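Side-chain contacts in putative restriction endonuclease domain-containing protein (Anabaena variabilis, PDB 3OT2), which is of unknown function but is probably a nuclease with a PD-(D/E)XK restriction-endonuclease-like fold: residues 147-150 / 156-159; 40-45 / 79-84; 64-69 / 100-105. All coordinates share one frame; numbering follows the deposited sequence.

Contact 1: 147-150 / 156-159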
loop_
_atom_site.group_PDB
_atom_site.type_symbol
_atom_site.label_atom_id
_atom_site.label_comp_id
_atom_site.label_asym_id
_atom_site.label_seq_id
_atom_site.Cartn_x
_atom_site.Cartn_y
_atom_site.Cartn_z
ATOM N N VAL A 147 4.983 -9.476 2.604
ATOM C CA VAL A 147 5.943 -8.386 2.518
ATOM C C VAL A 147 5.695 -7.636 1.205
ATOM O O VAL A 147 5.692 -8.250 0.133
ATOM C CB VAL A 147 7.433 -8.792 2.676
ATOM C CG1 VAL A 147 8.321 -7.546 2.660
ATOM C CG2 VAL A 147 7.654 -9.584 3.973
ATOM N N PHE A 148 5.501 -6.311 1.296
ATOM C CA PHE A 148 5.451 -5.452 0.114
ATOM C C PHE A 148 6.831 -4.885 -0.063
ATOM O O PHE A 148 7.425 -4.405 0.914
ATOM C CB PHE A 148 4.419 -4.324 0.237
ATOM C CG PHE A 148 2.974 -4.758 0.254
ATOM C CD1 PHE A 148 2.360 -5.228 -0.896
ATOM C CD2 PHE A 148 2.228 -4.691 1.423
ATOM C CE1 PHE A 148 1.006 -5.603 -0.887
ATOM C CE2 PHE A 148 0.863 -5.040 1.423
ATOM C CZ PHE A 148 0.270 -5.492 0.265
ATOM N N VAL A 149 7.362 -4.968 -1.277
ATOM C CA VAL A 149 8.700 -4.470 -1.616
ATOM C C VAL A 149 8.547 -3.234 -2.506
ATOM O O VAL A 149 7.912 -3.293 -3.565
ATOM C CB VAL A 149 9.572 -5.573 -2.267
ATOM C CG1 VAL A 149 10.859 -4.982 -2.857
ATOM C CG2 VAL A 149 9.906 -6.670 -1.253
ATOM N N TYR A 150 9.168 -2.132 -2.079
ATOM C CA TYR A 150 9.141 -0.846 -2.753
ATOM C C TYR A 150 10.530 -0.463 -3.287
ATOM O O TYR A 150 11.472 -0.426 -2.515
ATOM C CB TYR A 150 8.680 0.224 -1.751
ATOM C CG TYR A 150 7.246 0.081 -1.300
ATOM C CD1 TYR A 150 6.904 -0.753 -0.238
ATOM C CD2 TYR A 150 6.230 0.801 -1.918
ATOM C CE1 TYR A 150 5.583 -0.869 0.192
ATOM C CE2 TYR A 150 4.904 0.688 -1.498
ATOM C CZ TYR A 150 4.585 -0.158 -0.453
ATOM O OH TYR A 150 3.275 -0.257 -0.062
ATOM N N THR A 156 4.794 -1.578 -6.830
ATOM C CA THR A 156 4.966 -2.314 -5.566
ATOM C C THR A 156 4.976 -3.812 -5.888
ATOM O O THR A 156 4.198 -4.254 -6.744
ATOM C CB THR A 156 3.827 -1.947 -4.578
ATOM O OG1 THR A 156 3.790 -0.537 -4.407
ATOM C CG2 THR A 156 3.973 -2.634 -3.214
ATOM N N GLU A 157 5.864 -4.580 -5.238
ATOM C CA GLU A 157 5.934 -6.041 -5.451
ATOM C C GLU A 157 5.436 -6.755 -4.214
ATOM O O GLU A 157 5.669 -6.280 -3.106
ATOM C CB GLU A 157 7.359 -6.475 -5.777
ATOM C CG GLU A 157 7.774 -6.114 -7.184
ATOM C CD GLU A 157 9.186 -6.499 -7.576
ATOM O OE1 GLU A 157 9.926 -7.041 -6.722
ATOM O OE2 GLU A 157 9.577 -6.196 -8.726
ATOM N N VAL A 158 4.737 -7.876 -4.393
ATOM C CA VAL A 158 4.118 -8.636 -3.297
ATOM C C VAL A 158 4.812 -9.972 -3.125
ATOM O O VAL A 158 4.948 -10.714 -4.104
ATOM C CB VAL A 158 2.592 -8.881 -3.525
ATOM C CG1 VAL A 158 1.926 -9.395 -2.257
ATOM C CG2 VAL A 158 1.887 -7.638 -3.999
ATOM N N PHE A 159 5.151 -10.321 -1.877
ATOM C CA PHE A 159 5.749 -11.621 -1.532
ATOM C C PHE A 159 4.913 -12.245 -0.423
ATOM O O PHE A 159 4.744 -11.631 0.637
ATOM C CB PHE A 159 7.248 -11.440 -1.133
ATOM C CG PHE A 159 8.033 -10.965 -2.341
ATOM C CD1 PHE A 159 8.505 -11.875 -3.286
ATOM C CD2 PHE A 159 8.163 -9.605 -2.616
ATOM C CE1 PHE A 159 9.131 -11.429 -4.452
ATOM C CE2 PHE A 159 8.756 -9.166 -3.795
ATOM C CZ PHE A 159 9.222 -10.082 -4.715
#
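Val147 to Tyr150 run antiparallel to Thr156 to Phe159, and the short strand axes approach to 4.8 Å. Four backbone hydrogen bonds set the register. Val147 and Phe159 form one hydrogen-bonded pair, with Val147 N to Phe159 O at 2.9 Å, and Val149 and Glu157 form another, with Val149 N to Glu157 O at 2.8 Å. Between them, Phe148 and Val158 make a non-hydrogen-bonded pair in which Phe148 CE1 rests 3.8 Å from Val158 CG2, the side chains lying alongside. On the other face Val149 CG2 meets Phe159 CD2 at 3.7 Å, while Glu157 OE1 forms a salt bridge with Arg151 NH1. This is a beta hairpin, with 157-159 the outermost strand at this end of the sheet within this chain. Thr156 lies beside Tyr150 and makes a CH-pi contact: CG2 stands over one ring face, 4.0 Å from the centroid, displaced toward the rim. The same methyl, Thr156 CG2, sits obliquely 3.8 Å from Phe148 CD1, between the two aromatic side chains. Beside its own backbone N (chi1 -55°), Thr156 OG1 lies 3.3 Å from Tyr150 CE2, yet hydrogen-bonds OG1 of Thr156 of the second subunit, whose Leu127 packs on Thr156 and Val158.

Contact 2: 40-45 / 79-84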
loop_
_atom_site.group_PDB
_atom_site.type_symbol
_atom_site.label_atom_id
_atom_site.label_comp_id
_atom_site.label_asym_id
_atom_site.label_seq_id
_atom_site.Cartn_x
_atom_site.Cartn_y
_atom_site.Cartn_z
ATOM N N GLY A 40 3.972 -7.537 21.193
ATOM C CA GLY A 40 4.783 -8.753 21.153
ATOM C C GLY A 40 5.209 -9.184 19.763
ATOM O O GLY A 40 6.406 -9.304 19.506
ATOM N N LYS A 41 4.240 -9.382 18.843
ATOM C CA LYS A 41 4.497 -9.856 17.474
ATOM C C LYS A 41 5.430 -8.915 16.751
ATOM O O LYS A 41 6.436 -9.347 16.188
ATOM C CB LYS A 41 3.177 -10.042 16.704
ATOM C CG LYS A 41 2.481 -11.379 17.035
ATOM C CD LYS A 41 0.993 -11.451 16.671
ATOM C CE LYS A 41 0.713 -11.584 15.201
ATOM N NZ LYS A 41 -0.700 -12.017 14.951
ATOM N N HIS A 42 5.136 -7.608 16.838
ATOM C CA HIS A 42 5.931 -6.549 16.235
ATOM C C HIS A 42 7.404 -6.614 16.713
ATOM O O HIS A 42 8.318 -6.643 15.883
ATOM C CB HIS A 42 5.309 -5.196 16.558
ATOM C CG HIS A 42 5.995 -4.073 15.863
ATOM N ND1 HIS A 42 7.042 -3.396 16.450
ATOM C CD2 HIS A 42 5.797 -3.583 14.621
ATOM C CE1 HIS A 42 7.435 -2.503 15.558
ATOM N NE2 HIS A 42 6.713 -2.581 14.444
ATOM N N SER A 43 7.617 -6.692 18.047
ATOM C CA SER A 43 8.942 -6.753 18.655
ATOM C C SER A 43 9.712 -7.986 18.239
ATOM O O SER A 43 10.917 -7.886 18.032
ATOM C CB SER A 43 8.837 -6.737 20.179
ATOM O OG SER A 43 8.337 -5.491 20.625
ATOM N N ALA A 44 9.039 -9.144 18.141
ATOM C CA ALA A 44 9.687 -10.406 17.789
ATOM C C ALA A 44 10.302 -10.326 16.382
ATOM O O ALA A 44 11.472 -10.680 16.203
ATOM C CB ALA A 44 8.694 -11.556 17.888
ATOM N N ILE A 45 9.529 -9.831 15.402
ATOM C CA ILE A 45 9.987 -9.664 14.018
ATOM C C ILE A 45 11.041 -8.559 13.946
ATOM O O ILE A 45 12.060 -8.750 13.290
ATOM C CB ILE A 45 8.786 -9.399 13.075
ATOM C CG1 ILE A 45 7.979 -10.730 12.900
ATOM C CG2 ILE A 45 9.277 -8.828 11.705
ATOM C CD1 ILE A 45 6.712 -10.632 12.078
ATOM N N VAL A 79 10.771 7.899 12.192
ATOM C CA VAL A 79 11.457 6.877 12.968
ATOM C C VAL A 79 11.061 5.509 12.394
ATOM O O VAL A 79 10.200 4.833 12.965
ATOM C CB VAL A 79 11.181 6.984 14.496
ATOM C CG1 VAL A 79 12.081 6.027 15.283
ATOM C CG2 VAL A 79 11.362 8.410 15.006
ATOM N N PRO A 80 11.693 5.064 11.280
ATOM C CA PRO A 80 11.360 3.741 10.738
ATOM C C PRO A 80 11.617 2.666 11.790
ATOM O O PRO A 80 12.525 2.837 12.607
ATOM C CB PRO A 80 12.324 3.595 9.547
ATOM C CG PRO A 80 12.637 4.975 9.149
ATOM C CD PRO A 80 12.727 5.723 10.456
ATOM N N ASP A 81 10.833 1.571 11.777
ATOM C CA ASP A 81 11.067 0.481 12.721
ATOM C C ASP A 81 12.546 0.019 12.622
ATOM O O ASP A 81 13.211 -0.178 13.650
ATOM C CB ASP A 81 10.094 -0.685 12.458
ATOM C CG ASP A 81 8.658 -0.428 12.886
ATOM O OD1 ASP A 81 8.436 0.469 13.752
ATOM O OD2 ASP A 81 7.761 -1.143 12.394
ATOM N N ILE A 82 13.054 -0.128 11.375
ATOM C CA ILE A 82 14.459 -0.495 11.086
ATOM C C ILE A 82 14.937 0.362 9.935
ATOM O O ILE A 82 14.264 0.450 8.918
ATOM C CB ILE A 82 14.670 -1.997 10.780
ATOM C CG1 ILE A 82 14.093 -2.896 11.896
ATOM C CG2 ILE A 82 16.159 -2.330 10.498
ATOM C CD1 ILE A 82 13.766 -4.270 11.439
ATOM N N SER A 83 16.105 0.988 10.107
ATOM C CA SER A 83 16.796 1.769 9.086
ATOM C C SER A 83 18.135 1.120 8.800
ATOM O O SER A 83 18.889 0.841 9.732
ATOM C CB SER A 83 17.018 3.192 9.593
ATOM O OG SER A 83 15.799 3.885 9.464
ATOM N N VAL A 84 18.438 0.888 7.530
ATOM C CA VAL A 84 19.709 0.272 7.142
ATOM C C VAL A 84 20.481 1.278 6.281
ATOM O O VAL A 84 19.949 1.813 5.303
ATOM C CB VAL A 84 19.547 -1.113 6.441
ATOM C CG1 VAL A 84 20.889 -1.830 6.342
ATOM C CG2 VAL A 84 18.535 -2.005 7.171
#
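His42 and Asp81 carry most of this contact: they contribute 41 and 37 Å² of the 97 Å² buried, although their CA atoms stand 9.4 Å apart. The gap is bridged by two side chains that approach from opposite directions. His42, in the first turn of helix 40-57, has CG anti to its backbone N (chi1 -174°), which swings the imidazole out so that its end reaches the loop before strand 82-86. Its NE2 donates to Asp81 OD2 at 2.7 Å, with an N-H...O angle of 154°. On the histidine side OD2 lies at the ring edge, close to the ring plane. On the aspartate side the donor comes from above the carboxylate, 59° out of its plane, and the two flat groups stand steeply across each other. The other carboxylate oxygen, Asp81 OD1, is 3.6 Å from His42 NE2, so the bond belongs to one oxygen. Asp81 follows Pro80, and its backbone N bonds Glu111 OE1 on neighbouring strand 108-112; the pairing of a Pro-Asp step with a nearby glutamate is consistent with the core motif of the PD-(D/E)XK nucleases, whose acidic residues bind metal in active relatives. Around the carboxylate, Ile112 N gives OD2 a second hydrogen bond and Lys35 forms a salt bridge with OD1. Both carboxylate oxygens of this buried aspartate are thus engaged, by donors from the helix, the sheet and a lysine, which is likely to hold the group in one orientation. If Asp81 is the metal-binding acid, as in active relatives, His42 would be a second-shell group helping to position it.

Contact 3: 64-69 / 100-105. With EDO (1,2-ethanediol), chain I.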
loop_
_atom_site.group_PDB
_atom_site.type_symbol
_atom_site.label_atom_id
_atom_site.label_comp_id
_atom_site.label_asym_id
_atom_site.label_seq_id
_atom_site.Cartn_x
_atom_site.Cartn_y
_atom_site.Cartn_z
ATOM N N ARG A 64 24.907 -1.076 8.200
ATOM C CA ARG A 64 24.460 -1.266 9.583
ATOM C C ARG A 64 22.959 -1.006 9.676
ATOM O O ARG A 64 22.464 0.011 9.146
ATOM C CB ARG A 64 25.236 -0.366 10.559
ATOM C CG ARG A 64 24.878 -0.641 12.030
ATOM C CD ARG A 64 25.904 -0.130 12.996
ATOM N NE ARG A 64 25.405 -0.301 14.367
ATOM C CZ ARG A 64 26.082 0.027 15.464
ATOM N NH1 ARG A 64 27.308 0.530 15.373
ATOM N NH2 ARG A 64 25.545 -0.161 16.661
ATOM N N ALA A 65 22.238 -1.949 10.330
ATOM C CA ALA A 65 20.811 -1.857 10.597
ATOM C C ALA A 65 20.616 -1.296 12.007
ATOM O O ALA A 65 21.248 -1.767 12.950
ATOM C CB ALA A 65 20.155 -3.224 10.470
ATOM N N PHE A 66 19.758 -0.283 12.136
ATOM C CA PHE A 66 19.468 0.395 13.400
ATOM C C PHE A 66 18.008 0.285 13.754
ATOM O O PHE A 66 17.147 0.439 12.891
ATOM C CB PHE A 66 19.830 1.892 13.316
ATOM C CG PHE A 66 21.240 2.214 12.916
ATOM C CD1 PHE A 66 22.242 2.304 13.872
ATOM C CD2 PHE A 66 21.565 2.444 11.583
ATOM C CE1 PHE A 66 23.541 2.605 13.498
ATOM C CE2 PHE A 66 22.869 2.728 11.207
ATOM C CZ PHE A 66 23.848 2.818 12.166
ATOM N N LEU A 67 17.737 0.050 15.035
ATOM C CA LEU A 67 16.398 -0.002 15.598
ATOM C C LEU A 67 15.936 1.377 15.949
ATOM O O LEU A 67 16.655 2.083 16.665
ATOM C CB LEU A 67 16.414 -0.833 16.901
ATOM C CG LEU A 67 16.233 -2.328 16.784
ATOM C CD1 LEU A 67 16.634 -3.016 18.059
ATOM C CD2 LEU A 67 14.814 -2.661 16.579
ATOM N N GLU A 68 14.710 1.752 15.527
ATOM C CA GLU A 68 14.070 2.995 15.960
ATOM C C GLU A 68 14.999 4.244 15.889
ATOM O O GLU A 68 15.069 5.024 16.845
ATOM C CB GLU A 68 13.565 2.830 17.405
ATOM C CG GLU A 68 12.606 1.671 17.640
ATOM C CD GLU A 68 11.230 1.838 17.033
ATOM O OE1 GLU A 68 10.802 2.999 16.865
ATOM O OE2 GLU A 68 10.565 0.813 16.752
ATOM N N LEU A 69 15.669 4.449 14.747
ATOM C CA LEU A 69 16.549 5.592 14.551
ATOM C C LEU A 69 15.783 6.717 13.841
ATOM O O LEU A 69 15.081 6.458 12.859
ATOM C CB LEU A 69 17.779 5.152 13.724
ATOM C CG LEU A 69 18.766 6.226 13.284
ATOM C CD1 LEU A 69 19.620 6.722 14.468
ATOM C CD2 LEU A 69 19.650 5.714 12.163
ATOM N N ASN A 100 24.837 11.495 16.431
ATOM C CA ASN A 100 23.540 11.346 17.092
ATOM C C ASN A 100 22.373 11.690 16.144
ATOM O O ASN A 100 21.262 11.210 16.347
ATOM C CB ASN A 100 23.471 12.226 18.346
ATOM C CG ASN A 100 24.604 12.002 19.322
ATOM O OD1 ASN A 100 25.364 12.914 19.648
ATOM N ND2 ASN A 100 24.776 10.783 19.766
ATOM N N ILE A 101 22.619 12.525 15.133
ATOM C CA ILE A 101 21.594 13.030 14.212
ATOM C C ILE A 101 21.838 12.504 12.800
ATOM O O ILE A 101 22.962 12.515 12.311
ATOM C CB ILE A 101 21.541 14.594 14.250
ATOM C CG1 ILE A 101 21.405 15.161 15.688
ATOM C CG2 ILE A 101 20.495 15.202 13.293
ATOM C CD1 ILE A 101 20.050 14.936 16.525
ATOM N N PHE A 102 20.755 12.051 12.151
ATOM C CA PHE A 102 20.779 11.533 10.778
ATOM C C PHE A 102 19.877 12.412 9.949
ATOM O O PHE A 102 18.670 12.430 10.177
ATOM C CB PHE A 102 20.337 10.062 10.733
ATOM C CG PHE A 102 21.387 9.032 11.083
ATOM C CD1 PHE A 102 21.975 9.014 12.342
ATOM C CD2 PHE A 102 21.718 8.023 10.184
ATOM C CE1 PHE A 102 22.915 8.035 12.684
ATOM C CE2 PHE A 102 22.638 7.027 10.534
ATOM C CZ PHE A 102 23.241 7.050 11.776
ATOM N N LEU A 103 20.465 13.187 9.034
ATOM C CA LEU A 103 19.708 14.122 8.200
ATOM C C LEU A 103 19.526 13.586 6.772
ATOM O O LEU A 103 19.345 14.356 5.823
ATOM C CB LEU A 103 20.391 15.509 8.194
ATOM C CG LEU A 103 20.484 16.225 9.552
ATOM C CD1 LEU A 103 21.392 17.440 9.458
ATOM C CD2 LEU A 103 19.108 16.626 10.066
ATOM N N ILE A 104 19.520 12.253 6.630
ATOM C CA ILE A 104 19.435 11.584 5.330
ATOM C C ILE A 104 18.480 10.384 5.390
ATOM O O ILE A 104 18.187 9.868 6.464
ATOM C CB ILE A 104 20.855 11.146 4.838
ATOM C CG1 ILE A 104 21.607 10.311 5.903
ATOM C CG2 ILE A 104 21.707 12.357 4.355
ATOM C CD1 ILE A 104 22.691 9.453 5.346
ATOM N N ALA A 105 18.013 9.942 4.222
ATOM C CA ALA A 105 17.120 8.805 4.085
ATOM C C ALA A 105 17.906 7.489 4.239
ATOM O O ALA A 105 19.048 7.429 3.770
ATOM C CB ALA A 105 16.413 8.857 2.736
HETATM C C1 EDO I . 15.102 8.101 18.862
HETATM O O1 EDO I . 15.740 9.275 18.368
HETATM C C2 EDO I . 13.790 7.935 18.124
HETATM O O2 EDO I . 13.130 6.790 18.664
#
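Phe66, near the end of strand 63-67, and Leu69, just beyond it, receive Phe102 from the long connection between strands 82-86 and 108-112, so that this connection is packed onto the border, within this chain, of the central sheet of the PD-(D/E)XK-type fold. The main evidence is a CH-pi contact: Leu69 CD2 stands over the middle of the Phe102 ring, 3.6 Å from its centroid and only 10° off the ring normal. Its sister methyl reaches the same ring nearer the rim, with Leu69 CD1 3.9 Å from Phe102 CD1, and the two side chains cross at about a right angle. CG anti to the leucine's backbone N (chi1 174°) carries the branch to the ring, and the second torsion turns both methyls onto it. The second interaction is T-shaped: Phe102 directs its edge toward the face of Phe66, with centroids 5.6 Å apart and planes at 68°. The closest atoms of this pair are Phe66 CZ and Phe102 CZ, at 4.3 Å, a looser approach than that of the leucine. Phe85 of strand 82-86 also meets the Phe102 ring, and Pro91 packs against it, making a small apolar cluster. Replacing Phe102 by an alanine would probably leave the Leu69 methyls without the ring they rest on and Phe66 without the edge-to-face contact from this ring, loosening the hold of the connection on the sheet border. Between Phe66 and Leu69 the chain turns at Glu68, whose backbone is in the left-handed region. There a 1,2-ethanediol, probably from the crystallisation liquor, bonds Glu20 OE2 and gives a weak hydrogen bond from its O2 to Glu68 O at 3.2 Å.

Overall arrangement
From the N terminus, helix 40-57 opens contact 2, and strand 63-67 then opens contact 3 before contact 2 closes at residues 79-84. Contact 3 closes only at 100-105, so these two loops cross. They also touch directly: Ser83 O is 2.8 Å from Phe66 N, a probable hydrogen bond between neighbouring strands of the central sheet. Contact 2 ties the helix to the loop just before strand 82-86, and contact 3 ties the sheet border to the connection that leads into strand 108-112. Contact 1 follows in series as a local hairpin at the far side of that sheet. Its centre lies about 17 Å from that of contact 2 and about 23 Å from that of contact 3.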